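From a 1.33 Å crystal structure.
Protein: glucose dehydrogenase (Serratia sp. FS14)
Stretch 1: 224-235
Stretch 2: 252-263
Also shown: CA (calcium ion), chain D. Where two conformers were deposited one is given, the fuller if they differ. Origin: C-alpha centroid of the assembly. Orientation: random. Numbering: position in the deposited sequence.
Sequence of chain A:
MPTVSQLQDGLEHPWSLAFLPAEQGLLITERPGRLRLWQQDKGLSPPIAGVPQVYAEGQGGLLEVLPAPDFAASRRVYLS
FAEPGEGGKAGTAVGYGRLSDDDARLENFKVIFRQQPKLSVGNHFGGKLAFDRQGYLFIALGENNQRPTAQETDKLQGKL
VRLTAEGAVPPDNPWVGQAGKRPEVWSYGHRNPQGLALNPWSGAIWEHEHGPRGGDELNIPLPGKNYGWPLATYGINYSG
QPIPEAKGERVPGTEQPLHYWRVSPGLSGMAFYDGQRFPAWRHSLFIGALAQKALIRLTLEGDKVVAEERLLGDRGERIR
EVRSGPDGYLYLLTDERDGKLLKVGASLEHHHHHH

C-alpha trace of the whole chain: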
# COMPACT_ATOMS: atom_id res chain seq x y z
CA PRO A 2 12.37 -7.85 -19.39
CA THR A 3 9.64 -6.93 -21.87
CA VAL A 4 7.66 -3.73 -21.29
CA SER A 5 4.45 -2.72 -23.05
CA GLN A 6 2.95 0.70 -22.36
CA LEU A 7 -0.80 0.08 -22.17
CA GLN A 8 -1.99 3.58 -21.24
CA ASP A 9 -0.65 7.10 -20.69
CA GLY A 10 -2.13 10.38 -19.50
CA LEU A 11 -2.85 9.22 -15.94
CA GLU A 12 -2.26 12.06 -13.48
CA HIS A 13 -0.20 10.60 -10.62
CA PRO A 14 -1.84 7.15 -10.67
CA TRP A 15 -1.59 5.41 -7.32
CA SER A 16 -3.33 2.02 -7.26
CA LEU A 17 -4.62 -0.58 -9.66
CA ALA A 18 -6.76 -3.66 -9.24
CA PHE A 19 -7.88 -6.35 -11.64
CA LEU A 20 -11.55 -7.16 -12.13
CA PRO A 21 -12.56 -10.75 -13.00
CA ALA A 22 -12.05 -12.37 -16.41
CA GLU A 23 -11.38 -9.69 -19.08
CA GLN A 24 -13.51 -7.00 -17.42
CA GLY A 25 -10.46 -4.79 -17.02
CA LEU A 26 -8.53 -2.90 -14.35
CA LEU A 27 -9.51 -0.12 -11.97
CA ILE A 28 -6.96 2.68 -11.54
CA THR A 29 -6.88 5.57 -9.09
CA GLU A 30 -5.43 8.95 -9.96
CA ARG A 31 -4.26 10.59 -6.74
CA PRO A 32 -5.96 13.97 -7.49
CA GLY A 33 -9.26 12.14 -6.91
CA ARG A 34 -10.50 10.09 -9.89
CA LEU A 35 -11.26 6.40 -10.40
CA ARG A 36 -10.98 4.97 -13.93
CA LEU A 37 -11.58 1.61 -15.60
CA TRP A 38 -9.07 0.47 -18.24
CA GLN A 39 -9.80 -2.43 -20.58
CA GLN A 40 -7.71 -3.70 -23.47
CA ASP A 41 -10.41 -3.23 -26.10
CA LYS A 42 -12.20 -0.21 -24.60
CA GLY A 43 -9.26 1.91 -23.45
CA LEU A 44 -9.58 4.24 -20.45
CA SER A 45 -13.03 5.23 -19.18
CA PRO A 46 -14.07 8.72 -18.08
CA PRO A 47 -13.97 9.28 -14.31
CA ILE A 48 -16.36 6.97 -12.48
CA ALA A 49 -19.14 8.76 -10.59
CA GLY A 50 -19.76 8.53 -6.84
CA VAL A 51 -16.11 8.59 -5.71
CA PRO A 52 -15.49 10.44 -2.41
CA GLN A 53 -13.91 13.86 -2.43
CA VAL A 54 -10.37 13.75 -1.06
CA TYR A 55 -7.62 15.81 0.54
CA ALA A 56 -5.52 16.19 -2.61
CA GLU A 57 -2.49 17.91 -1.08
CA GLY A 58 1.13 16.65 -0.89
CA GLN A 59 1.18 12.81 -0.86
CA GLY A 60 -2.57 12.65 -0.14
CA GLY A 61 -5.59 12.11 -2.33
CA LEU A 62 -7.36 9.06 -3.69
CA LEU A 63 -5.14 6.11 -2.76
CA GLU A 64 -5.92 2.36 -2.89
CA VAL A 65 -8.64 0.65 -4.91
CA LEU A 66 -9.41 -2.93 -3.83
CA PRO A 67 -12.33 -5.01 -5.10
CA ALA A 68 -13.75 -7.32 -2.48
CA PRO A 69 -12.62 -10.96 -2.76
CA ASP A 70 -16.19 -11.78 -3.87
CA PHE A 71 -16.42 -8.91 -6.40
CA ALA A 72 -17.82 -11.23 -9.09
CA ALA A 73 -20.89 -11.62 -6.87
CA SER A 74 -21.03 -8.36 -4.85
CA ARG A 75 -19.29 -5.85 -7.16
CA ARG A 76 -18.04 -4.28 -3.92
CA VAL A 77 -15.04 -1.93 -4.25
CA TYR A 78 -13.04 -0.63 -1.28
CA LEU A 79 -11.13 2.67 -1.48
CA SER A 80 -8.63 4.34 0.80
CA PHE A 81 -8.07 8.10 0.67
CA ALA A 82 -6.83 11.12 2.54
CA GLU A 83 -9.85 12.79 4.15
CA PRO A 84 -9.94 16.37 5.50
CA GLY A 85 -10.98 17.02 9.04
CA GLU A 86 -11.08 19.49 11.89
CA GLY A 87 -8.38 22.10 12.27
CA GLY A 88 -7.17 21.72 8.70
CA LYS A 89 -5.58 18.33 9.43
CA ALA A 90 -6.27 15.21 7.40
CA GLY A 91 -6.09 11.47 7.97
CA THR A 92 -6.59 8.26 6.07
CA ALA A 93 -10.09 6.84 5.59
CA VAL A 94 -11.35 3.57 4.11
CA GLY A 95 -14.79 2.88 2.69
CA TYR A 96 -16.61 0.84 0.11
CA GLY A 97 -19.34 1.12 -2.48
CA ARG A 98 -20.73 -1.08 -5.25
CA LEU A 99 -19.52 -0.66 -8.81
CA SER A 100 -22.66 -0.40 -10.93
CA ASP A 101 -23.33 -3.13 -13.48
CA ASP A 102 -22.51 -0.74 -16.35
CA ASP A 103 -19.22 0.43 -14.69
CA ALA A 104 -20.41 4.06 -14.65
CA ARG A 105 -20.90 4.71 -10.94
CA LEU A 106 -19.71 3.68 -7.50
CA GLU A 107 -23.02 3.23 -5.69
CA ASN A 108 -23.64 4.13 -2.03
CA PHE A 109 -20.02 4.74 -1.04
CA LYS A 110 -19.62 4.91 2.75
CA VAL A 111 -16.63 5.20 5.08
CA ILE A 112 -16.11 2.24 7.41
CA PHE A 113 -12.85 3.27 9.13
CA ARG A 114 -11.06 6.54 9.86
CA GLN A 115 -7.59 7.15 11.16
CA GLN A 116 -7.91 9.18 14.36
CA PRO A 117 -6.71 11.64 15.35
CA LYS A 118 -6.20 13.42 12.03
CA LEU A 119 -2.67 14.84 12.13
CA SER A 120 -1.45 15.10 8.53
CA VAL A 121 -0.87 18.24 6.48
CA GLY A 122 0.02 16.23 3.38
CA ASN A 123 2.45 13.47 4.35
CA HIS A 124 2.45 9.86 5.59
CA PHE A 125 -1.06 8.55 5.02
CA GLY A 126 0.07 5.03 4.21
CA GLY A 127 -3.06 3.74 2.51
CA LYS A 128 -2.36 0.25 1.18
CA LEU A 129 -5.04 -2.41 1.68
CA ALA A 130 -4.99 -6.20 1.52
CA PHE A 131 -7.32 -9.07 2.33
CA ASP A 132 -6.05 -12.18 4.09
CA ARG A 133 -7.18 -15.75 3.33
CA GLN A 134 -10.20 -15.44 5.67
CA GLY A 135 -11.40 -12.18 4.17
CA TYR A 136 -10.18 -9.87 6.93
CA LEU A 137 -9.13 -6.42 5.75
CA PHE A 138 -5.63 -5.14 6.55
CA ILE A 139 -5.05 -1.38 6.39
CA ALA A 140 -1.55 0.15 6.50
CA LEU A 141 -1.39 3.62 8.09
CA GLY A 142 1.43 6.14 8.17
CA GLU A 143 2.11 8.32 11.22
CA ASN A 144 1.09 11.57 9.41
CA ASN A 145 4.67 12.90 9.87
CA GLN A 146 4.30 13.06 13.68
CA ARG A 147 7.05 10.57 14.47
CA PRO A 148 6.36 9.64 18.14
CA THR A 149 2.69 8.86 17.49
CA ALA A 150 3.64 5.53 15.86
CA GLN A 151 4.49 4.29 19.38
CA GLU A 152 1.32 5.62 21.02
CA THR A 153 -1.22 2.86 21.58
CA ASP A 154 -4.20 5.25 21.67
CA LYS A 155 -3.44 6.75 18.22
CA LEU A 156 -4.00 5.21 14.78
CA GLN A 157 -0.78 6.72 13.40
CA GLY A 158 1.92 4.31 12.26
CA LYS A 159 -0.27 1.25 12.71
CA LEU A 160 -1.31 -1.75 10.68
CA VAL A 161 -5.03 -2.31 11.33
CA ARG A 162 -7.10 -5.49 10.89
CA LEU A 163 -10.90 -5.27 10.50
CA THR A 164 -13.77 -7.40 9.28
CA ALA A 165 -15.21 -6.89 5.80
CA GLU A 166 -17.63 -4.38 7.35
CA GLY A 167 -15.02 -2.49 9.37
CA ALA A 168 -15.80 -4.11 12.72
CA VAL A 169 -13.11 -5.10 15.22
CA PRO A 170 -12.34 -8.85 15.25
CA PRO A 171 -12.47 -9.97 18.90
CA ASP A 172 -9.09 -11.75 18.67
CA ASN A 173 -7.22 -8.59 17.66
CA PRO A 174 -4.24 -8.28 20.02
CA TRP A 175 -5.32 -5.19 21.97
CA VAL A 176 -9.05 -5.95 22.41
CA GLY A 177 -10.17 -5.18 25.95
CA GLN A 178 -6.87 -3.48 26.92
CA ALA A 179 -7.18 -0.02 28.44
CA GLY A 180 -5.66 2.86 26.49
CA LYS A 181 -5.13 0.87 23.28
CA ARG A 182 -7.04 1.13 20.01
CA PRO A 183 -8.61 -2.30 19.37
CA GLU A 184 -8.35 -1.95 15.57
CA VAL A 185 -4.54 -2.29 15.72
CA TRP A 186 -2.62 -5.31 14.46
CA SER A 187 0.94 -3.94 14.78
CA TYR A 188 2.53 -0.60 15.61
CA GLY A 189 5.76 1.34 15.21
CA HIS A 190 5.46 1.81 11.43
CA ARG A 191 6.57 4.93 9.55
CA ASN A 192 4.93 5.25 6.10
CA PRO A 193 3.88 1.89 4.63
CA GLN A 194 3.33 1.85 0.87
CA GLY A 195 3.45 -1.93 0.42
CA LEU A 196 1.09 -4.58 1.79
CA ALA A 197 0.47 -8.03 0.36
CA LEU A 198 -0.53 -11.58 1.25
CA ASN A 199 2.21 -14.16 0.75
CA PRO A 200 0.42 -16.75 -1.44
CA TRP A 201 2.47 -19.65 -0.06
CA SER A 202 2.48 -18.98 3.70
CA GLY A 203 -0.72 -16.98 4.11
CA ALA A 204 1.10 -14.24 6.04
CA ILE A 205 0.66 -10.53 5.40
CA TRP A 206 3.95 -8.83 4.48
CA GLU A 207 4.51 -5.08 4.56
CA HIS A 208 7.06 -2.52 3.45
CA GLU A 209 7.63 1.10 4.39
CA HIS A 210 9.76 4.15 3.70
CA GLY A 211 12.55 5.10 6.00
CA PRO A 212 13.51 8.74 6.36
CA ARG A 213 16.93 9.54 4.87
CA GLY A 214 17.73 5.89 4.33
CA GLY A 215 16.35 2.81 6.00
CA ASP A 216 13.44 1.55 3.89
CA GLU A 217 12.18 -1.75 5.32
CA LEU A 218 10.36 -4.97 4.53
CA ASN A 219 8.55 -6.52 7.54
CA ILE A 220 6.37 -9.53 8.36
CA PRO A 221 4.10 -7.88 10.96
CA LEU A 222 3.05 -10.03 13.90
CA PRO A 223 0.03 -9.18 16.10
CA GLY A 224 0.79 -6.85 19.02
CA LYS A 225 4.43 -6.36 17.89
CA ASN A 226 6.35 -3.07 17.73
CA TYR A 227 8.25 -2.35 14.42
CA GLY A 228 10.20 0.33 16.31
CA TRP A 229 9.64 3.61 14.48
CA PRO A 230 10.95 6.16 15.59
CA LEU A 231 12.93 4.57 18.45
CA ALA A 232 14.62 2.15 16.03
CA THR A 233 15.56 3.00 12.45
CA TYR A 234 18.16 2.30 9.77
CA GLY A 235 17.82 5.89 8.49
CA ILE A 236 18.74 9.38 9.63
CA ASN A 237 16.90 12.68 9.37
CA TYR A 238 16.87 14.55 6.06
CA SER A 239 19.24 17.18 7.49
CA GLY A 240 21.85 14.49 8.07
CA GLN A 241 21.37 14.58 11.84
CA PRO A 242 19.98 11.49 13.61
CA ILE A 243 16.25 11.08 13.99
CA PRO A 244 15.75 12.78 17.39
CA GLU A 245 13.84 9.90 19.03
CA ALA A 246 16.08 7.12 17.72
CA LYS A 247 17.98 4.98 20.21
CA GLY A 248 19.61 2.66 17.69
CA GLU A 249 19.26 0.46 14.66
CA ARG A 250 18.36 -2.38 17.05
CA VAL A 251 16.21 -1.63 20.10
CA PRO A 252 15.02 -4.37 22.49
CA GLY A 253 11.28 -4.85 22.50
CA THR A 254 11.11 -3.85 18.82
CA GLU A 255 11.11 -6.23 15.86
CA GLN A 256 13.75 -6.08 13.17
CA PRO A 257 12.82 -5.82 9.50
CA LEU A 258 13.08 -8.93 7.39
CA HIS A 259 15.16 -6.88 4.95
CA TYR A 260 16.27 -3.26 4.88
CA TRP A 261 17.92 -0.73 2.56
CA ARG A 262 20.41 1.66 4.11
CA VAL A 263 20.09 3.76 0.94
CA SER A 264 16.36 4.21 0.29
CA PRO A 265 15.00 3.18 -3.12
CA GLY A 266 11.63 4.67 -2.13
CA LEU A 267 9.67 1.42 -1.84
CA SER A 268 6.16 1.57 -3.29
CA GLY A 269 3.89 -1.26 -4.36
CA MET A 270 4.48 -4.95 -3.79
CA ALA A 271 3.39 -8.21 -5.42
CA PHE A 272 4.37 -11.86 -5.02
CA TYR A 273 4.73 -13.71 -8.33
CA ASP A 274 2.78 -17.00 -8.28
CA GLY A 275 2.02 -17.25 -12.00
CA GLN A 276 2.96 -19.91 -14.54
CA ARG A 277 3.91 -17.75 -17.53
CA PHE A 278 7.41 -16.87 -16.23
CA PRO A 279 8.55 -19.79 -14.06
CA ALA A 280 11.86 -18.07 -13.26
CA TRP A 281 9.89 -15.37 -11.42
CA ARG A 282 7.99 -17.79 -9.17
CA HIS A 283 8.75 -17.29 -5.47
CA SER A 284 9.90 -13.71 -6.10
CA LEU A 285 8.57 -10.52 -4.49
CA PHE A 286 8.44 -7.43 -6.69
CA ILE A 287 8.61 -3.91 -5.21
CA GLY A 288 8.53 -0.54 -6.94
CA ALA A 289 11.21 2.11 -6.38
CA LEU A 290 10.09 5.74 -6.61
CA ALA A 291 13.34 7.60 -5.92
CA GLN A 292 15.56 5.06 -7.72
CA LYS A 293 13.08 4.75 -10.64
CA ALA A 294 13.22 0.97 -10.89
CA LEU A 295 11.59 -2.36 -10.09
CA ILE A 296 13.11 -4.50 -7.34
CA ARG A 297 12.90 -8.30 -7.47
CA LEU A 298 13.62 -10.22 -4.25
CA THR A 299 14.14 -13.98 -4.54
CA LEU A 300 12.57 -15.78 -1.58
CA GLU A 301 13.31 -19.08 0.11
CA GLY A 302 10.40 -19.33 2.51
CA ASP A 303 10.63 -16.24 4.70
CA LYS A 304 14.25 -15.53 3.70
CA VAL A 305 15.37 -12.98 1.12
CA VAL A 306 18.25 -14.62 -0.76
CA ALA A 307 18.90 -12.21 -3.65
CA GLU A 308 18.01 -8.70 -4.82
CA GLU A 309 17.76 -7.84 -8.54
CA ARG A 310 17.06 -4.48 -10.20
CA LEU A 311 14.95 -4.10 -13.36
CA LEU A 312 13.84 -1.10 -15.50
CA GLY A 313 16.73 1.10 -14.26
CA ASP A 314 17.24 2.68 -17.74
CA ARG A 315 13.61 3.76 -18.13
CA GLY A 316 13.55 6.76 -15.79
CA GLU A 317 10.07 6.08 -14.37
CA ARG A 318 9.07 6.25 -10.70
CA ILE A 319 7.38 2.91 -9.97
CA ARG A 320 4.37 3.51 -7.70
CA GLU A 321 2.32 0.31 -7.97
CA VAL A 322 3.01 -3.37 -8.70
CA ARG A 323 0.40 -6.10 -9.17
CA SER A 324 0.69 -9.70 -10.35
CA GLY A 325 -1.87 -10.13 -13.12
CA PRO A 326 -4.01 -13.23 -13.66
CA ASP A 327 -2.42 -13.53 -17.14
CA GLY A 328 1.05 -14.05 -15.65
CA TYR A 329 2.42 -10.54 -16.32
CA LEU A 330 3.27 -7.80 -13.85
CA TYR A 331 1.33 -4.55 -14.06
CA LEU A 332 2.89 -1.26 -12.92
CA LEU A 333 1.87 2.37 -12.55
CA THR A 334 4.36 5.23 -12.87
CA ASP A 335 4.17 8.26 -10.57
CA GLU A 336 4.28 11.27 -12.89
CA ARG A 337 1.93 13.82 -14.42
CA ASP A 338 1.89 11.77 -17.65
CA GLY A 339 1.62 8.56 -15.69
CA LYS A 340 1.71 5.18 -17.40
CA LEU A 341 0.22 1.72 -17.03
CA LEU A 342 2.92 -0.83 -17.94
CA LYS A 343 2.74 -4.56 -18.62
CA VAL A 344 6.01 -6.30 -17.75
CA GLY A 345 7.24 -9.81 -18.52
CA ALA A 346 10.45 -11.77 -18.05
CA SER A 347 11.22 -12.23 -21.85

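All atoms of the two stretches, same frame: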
# COMPACT_ATOMS: atom_id res chain seq x y z
N GLY A 224 0.37 -7.47 17.76
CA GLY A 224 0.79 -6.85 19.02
C GLY A 224 2.26 -6.44 19.02
O GLY A 224 2.67 -5.92 19.98
N LYS A 225 2.98 -6.67 17.94
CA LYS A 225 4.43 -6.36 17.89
C LYS A 225 4.70 -4.91 17.45
O LYS A 225 3.95 -4.31 16.73
CB LYS A 225 5.14 -7.34 16.96
CG LYS A 225 5.70 -8.59 17.61
CD LYS A 225 4.76 -9.37 18.36
CE LYS A 225 5.46 -10.64 18.82
NZ LYS A 225 4.82 -11.21 20.02
N ASN A 226 5.82 -4.43 17.94
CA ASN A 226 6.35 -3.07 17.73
C ASN A 226 7.45 -3.13 16.67
O ASN A 226 8.44 -3.72 16.94
CB ASN A 226 6.89 -2.58 19.07
CG ASN A 226 7.23 -1.12 19.07
OD1 ASN A 226 7.42 -0.53 18.04
ND2 ASN A 226 7.37 -0.55 20.24
N TYR A 227 7.29 -2.40 15.56
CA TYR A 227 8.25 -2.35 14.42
C TYR A 227 9.30 -1.23 14.60
O TYR A 227 10.13 -0.98 13.77
CB TYR A 227 7.55 -2.61 13.07
CG TYR A 227 7.10 -4.04 13.07
CD1 TYR A 227 5.94 -4.43 13.71
CD2 TYR A 227 7.95 -5.02 12.62
CE1 TYR A 227 5.63 -5.76 13.88
CE2 TYR A 227 7.64 -6.35 12.77
CZ TYR A 227 6.49 -6.72 13.42
OH TYR A 227 6.25 -8.04 13.61
N GLY A 228 9.17 -0.57 15.74
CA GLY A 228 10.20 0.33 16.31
C GLY A 228 10.22 1.79 15.94
O GLY A 228 10.86 2.53 16.64
N TRP A 229 9.53 2.18 14.88
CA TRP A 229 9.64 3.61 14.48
C TRP A 229 9.03 4.49 15.56
O TRP A 229 7.94 4.19 15.99
CB TRP A 229 8.95 3.85 13.14
CG TRP A 229 8.94 5.29 12.71
CD1 TRP A 229 7.89 6.16 12.76
CD2 TRP A 229 10.07 6.07 12.26
NE1 TRP A 229 8.26 7.40 12.33
CE2 TRP A 229 9.58 7.37 11.99
CE3 TRP A 229 11.40 5.78 11.97
CZ2 TRP A 229 10.40 8.39 11.50
CZ3 TRP A 229 12.21 6.78 11.48
CH2 TRP A 229 11.70 8.06 11.25
N PRO A 230 9.65 5.61 15.99
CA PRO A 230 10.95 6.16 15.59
C PRO A 230 12.09 5.87 16.57
O PRO A 230 13.15 6.49 16.46
CB PRO A 230 10.68 7.67 15.60
CG PRO A 230 9.77 7.83 16.77
CD PRO A 230 8.89 6.58 16.81
N LEU A 231 11.88 4.93 17.51
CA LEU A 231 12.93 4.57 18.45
C LEU A 231 14.03 3.75 17.78
O LEU A 231 15.20 3.84 18.18
CB LEU A 231 12.34 3.72 19.57
CG LEU A 231 11.16 4.32 20.33
CD1 LEU A 231 10.64 3.36 21.41
CD2 LEU A 231 11.55 5.66 20.94
N ALA A 232 13.67 2.94 16.80
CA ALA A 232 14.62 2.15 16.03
C ALA A 232 14.47 2.50 14.56
O ALA A 232 13.34 2.60 14.06
CB ALA A 232 14.37 0.66 16.24
N THR A 233 15.60 2.71 13.88
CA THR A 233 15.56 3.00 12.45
C THR A 233 16.93 2.75 11.84
O THR A 233 17.96 2.86 12.53
CB THR A 233 15.12 4.44 12.18
OG1 THR A 233 15.05 4.66 10.77
CG2 THR A 233 16.08 5.45 12.78
N TYR A 234 16.94 2.37 10.57
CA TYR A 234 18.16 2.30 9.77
C TYR A 234 18.43 3.58 8.99
O TYR A 234 19.43 3.65 8.26
CB TYR A 234 18.11 1.08 8.82
CG TYR A 234 18.43 -0.20 9.53
CD1 TYR A 234 19.74 -0.52 9.87
CD2 TYR A 234 17.42 -1.07 9.92
CE1 TYR A 234 20.04 -1.69 10.55
CE2 TYR A 234 17.71 -2.24 10.61
CZ TYR A 234 19.03 -2.53 10.93
OH TYR A 234 19.36 -3.68 11.61
N GLY A 235 17.61 4.62 9.16
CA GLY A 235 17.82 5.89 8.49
C GLY A 235 18.23 6.98 9.47
O GLY A 235 18.34 6.79 10.68
N PRO A 252 15.74 -3.23 21.92
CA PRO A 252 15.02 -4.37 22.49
C PRO A 252 13.55 -4.03 22.69
O PRO A 252 13.19 -2.89 23.00
CB PRO A 252 15.74 -4.61 23.82
CG PRO A 252 16.30 -3.29 24.18
CD PRO A 252 16.73 -2.68 22.87
N GLY A 253 12.71 -5.04 22.50
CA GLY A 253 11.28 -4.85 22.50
C GLY A 253 10.71 -4.39 21.17
O GLY A 253 9.49 -4.23 21.06
N THR A 254 11.55 -4.19 20.16
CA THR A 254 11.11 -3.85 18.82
C THR A 254 11.62 -4.90 17.84
O THR A 254 12.71 -5.45 18.02
CB THR A 254 11.55 -2.43 18.39
OG1 THR A 254 12.93 -2.40 18.03
CG2 THR A 254 11.27 -1.41 19.50
N GLU A 255 10.82 -5.18 16.82
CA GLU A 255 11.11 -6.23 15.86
C GLU A 255 11.94 -5.69 14.71
O GLU A 255 11.68 -4.60 14.19
CB GLU A 255 9.81 -6.80 15.29
CG GLU A 255 8.93 -7.51 16.30
CD GLU A 255 9.51 -8.85 16.73
OE1 GLU A 255 9.55 -9.78 15.90
OE2 GLU A 255 9.93 -8.95 17.90
N GLN A 256 12.93 -6.47 14.30
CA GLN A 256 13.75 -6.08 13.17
C GLN A 256 13.01 -6.30 11.86
O GLN A 256 12.14 -7.16 11.75
CB GLN A 256 15.04 -6.91 13.16
CG GLN A 256 16.07 -6.42 14.15
CD GLN A 256 16.68 -5.12 13.69
OE1 GLN A 256 17.36 -5.09 12.67
NE2 GLN A 256 16.44 -4.04 14.44
N PRO A 257 13.34 -5.52 10.84
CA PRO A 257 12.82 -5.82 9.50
C PRO A 257 13.36 -7.15 9.00
O PRO A 257 14.41 -7.63 9.44
CB PRO A 257 13.30 -4.65 8.64
CG PRO A 257 14.44 -4.06 9.39
CD PRO A 257 14.20 -4.32 10.85
N LEU A 258 12.60 -7.77 8.11
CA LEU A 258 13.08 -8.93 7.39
C LEU A 258 14.25 -8.55 6.48
O LEU A 258 15.22 -9.30 6.34
CB LEU A 258 11.93 -9.51 6.57
CG LEU A 258 12.28 -10.66 5.64
CD1 LEU A 258 12.75 -11.82 6.49
CD2 LEU A 258 11.07 -11.04 4.81
N HIS A 259 14.16 -7.37 5.87
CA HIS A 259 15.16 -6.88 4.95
C HIS A 259 15.09 -5.36 5.00
O HIS A 259 14.02 -4.79 5.21
CB HIS A 259 14.83 -7.37 3.54
CG HIS A 259 15.99 -7.36 2.60
ND1 HIS A 259 17.01 -8.28 2.67
CD2 HIS A 259 16.30 -6.51 1.59
CE1 HIS A 259 17.89 -8.01 1.72
NE2 HIS A 259 17.48 -6.94 1.06
N TYR A 260 16.24 -4.71 4.81
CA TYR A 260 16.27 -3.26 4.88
C TYR A 260 17.25 -2.72 3.85
O TYR A 260 18.13 -3.43 3.36
CB TYR A 260 16.61 -2.74 6.28
CG TYR A 260 17.92 -3.26 6.84
CD1 TYR A 260 19.12 -2.61 6.60
CD2 TYR A 260 17.95 -4.42 7.61
CE1 TYR A 260 20.31 -3.09 7.11
CE2 TYR A 260 19.13 -4.90 8.13
CZ TYR A 260 20.30 -4.24 7.86
OH TYR A 260 21.49 -4.73 8.37
N TRP A 261 17.09 -1.43 3.54
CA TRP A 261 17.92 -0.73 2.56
C TRP A 261 18.49 0.50 3.24
O TRP A 261 17.77 1.48 3.48
CB TRP A 261 17.08 -0.31 1.36
CG TRP A 261 16.66 -1.39 0.42
CD1 TRP A 261 17.21 -1.68 -0.80
CD2 TRP A 261 15.55 -2.29 0.59
NE1 TRP A 261 16.53 -2.71 -1.39
CE2 TRP A 261 15.51 -3.10 -0.56
CE3 TRP A 261 14.59 -2.49 1.59
CZ2 TRP A 261 14.55 -4.10 -0.73
CZ3 TRP A 261 13.65 -3.49 1.42
CH2 TRP A 261 13.63 -4.28 0.26
N ARG A 262 19.80 0.49 3.51
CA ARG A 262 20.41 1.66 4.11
C ARG A 262 20.34 2.88 3.21
O ARG A 262 20.20 4.01 3.69
CB ARG A 262 21.85 1.35 4.52
CG ARG A 262 21.91 0.43 5.72
CD ARG A 262 23.36 0.12 6.10
NE ARG A 262 23.47 -0.72 7.28
CZ ARG A 262 23.35 -0.26 8.52
NH1 ARG A 262 23.47 -1.10 9.54
NH2 ARG A 262 23.12 1.03 8.74
N VAL A 263 20.38 2.69 1.89
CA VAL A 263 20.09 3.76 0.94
C VAL A 263 18.70 3.50 0.38
O VAL A 263 18.44 2.44 -0.19
CB VAL A 263 21.15 3.82 -0.18
CG1 VAL A 263 20.86 4.98 -1.13
CG2 VAL A 263 22.56 3.95 0.43
CA CA D . 11.20 -0.71 11.74
O HOH W 1 7.45 -6.01 19.83
O HOH W 2 7.87 -2.62 22.55
O HOH W 3 8.38 -9.65 13.60
O HOH W 4 11.69 1.61 12.13
O HOH W 5 20.95 4.62 6.24
O HOH W 6 11.06 -3.16 11.66
O HOH W 7 8.97 0.12 11.34
O HOH W 8 13.16 -1.02 13.05

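Stretch 1 has no regular helix or strand; stretch 2 has one short strand, 259-261, and no strand pairing joins the two stretches. They run closest where N226 lies opposite T254 and Y227 opposite E255, with CA atoms 4.9 and 5.0 Å apart. Here a single backbone hydrogen bond joins them, from E255 N to N226 O (2.8 Å, nearly straight at 166°). The same carbonyl also receives a CA-H...O contact from T254 CA, 3.3 Å from N226 O. Beside this bond, two waters each donate to G253 O and accept from N226, one from its backbone N and the other from its side-chain ND2. N226 OD1 in turn accepts from G228 N at 2.9 Å, so the asparagine, with both a donor and an acceptor, braces its own turn as well.

The contact buries 633 Å² over both sides. G228 suits its positive phi, and its CA comes within 3.7 Å of T254 CB; a CB would be tight against T254 CB and clash with A232 CB. The small methyl of A232 packs nearby, its CB 3.8 Å from T254 OG1. E255 suits its place by pairing aliphatic carbons with a carboxylate: its CB lies 3.4 Å from Y227 CE2, its CG 3.6 Å from K225 CG, and a water links its OE1 to Y227 OH. The backbone O of Y227 binds the calcium ion at 2.3 Å, while a calcium-bound water donates to E255 O.

The second cluster centres on buried Y234, which has the largest area covered by the other stretch. Its ring stacks face-to-face on Y260, centroids 3.8 Å apart and planes within 4°. At the ring's edge, Y234 OH donates to Q256 OE1 (2.7 Å); the glutamine's CA-to-CB bond points away, but its long side chain brings the amide back. Also at the edge is R262 NH1, 3.6 Å from Y234 CE1, which sits over one guanidinium face. P257 CG adds apolar packing 3.9 Å from Y234 CE2.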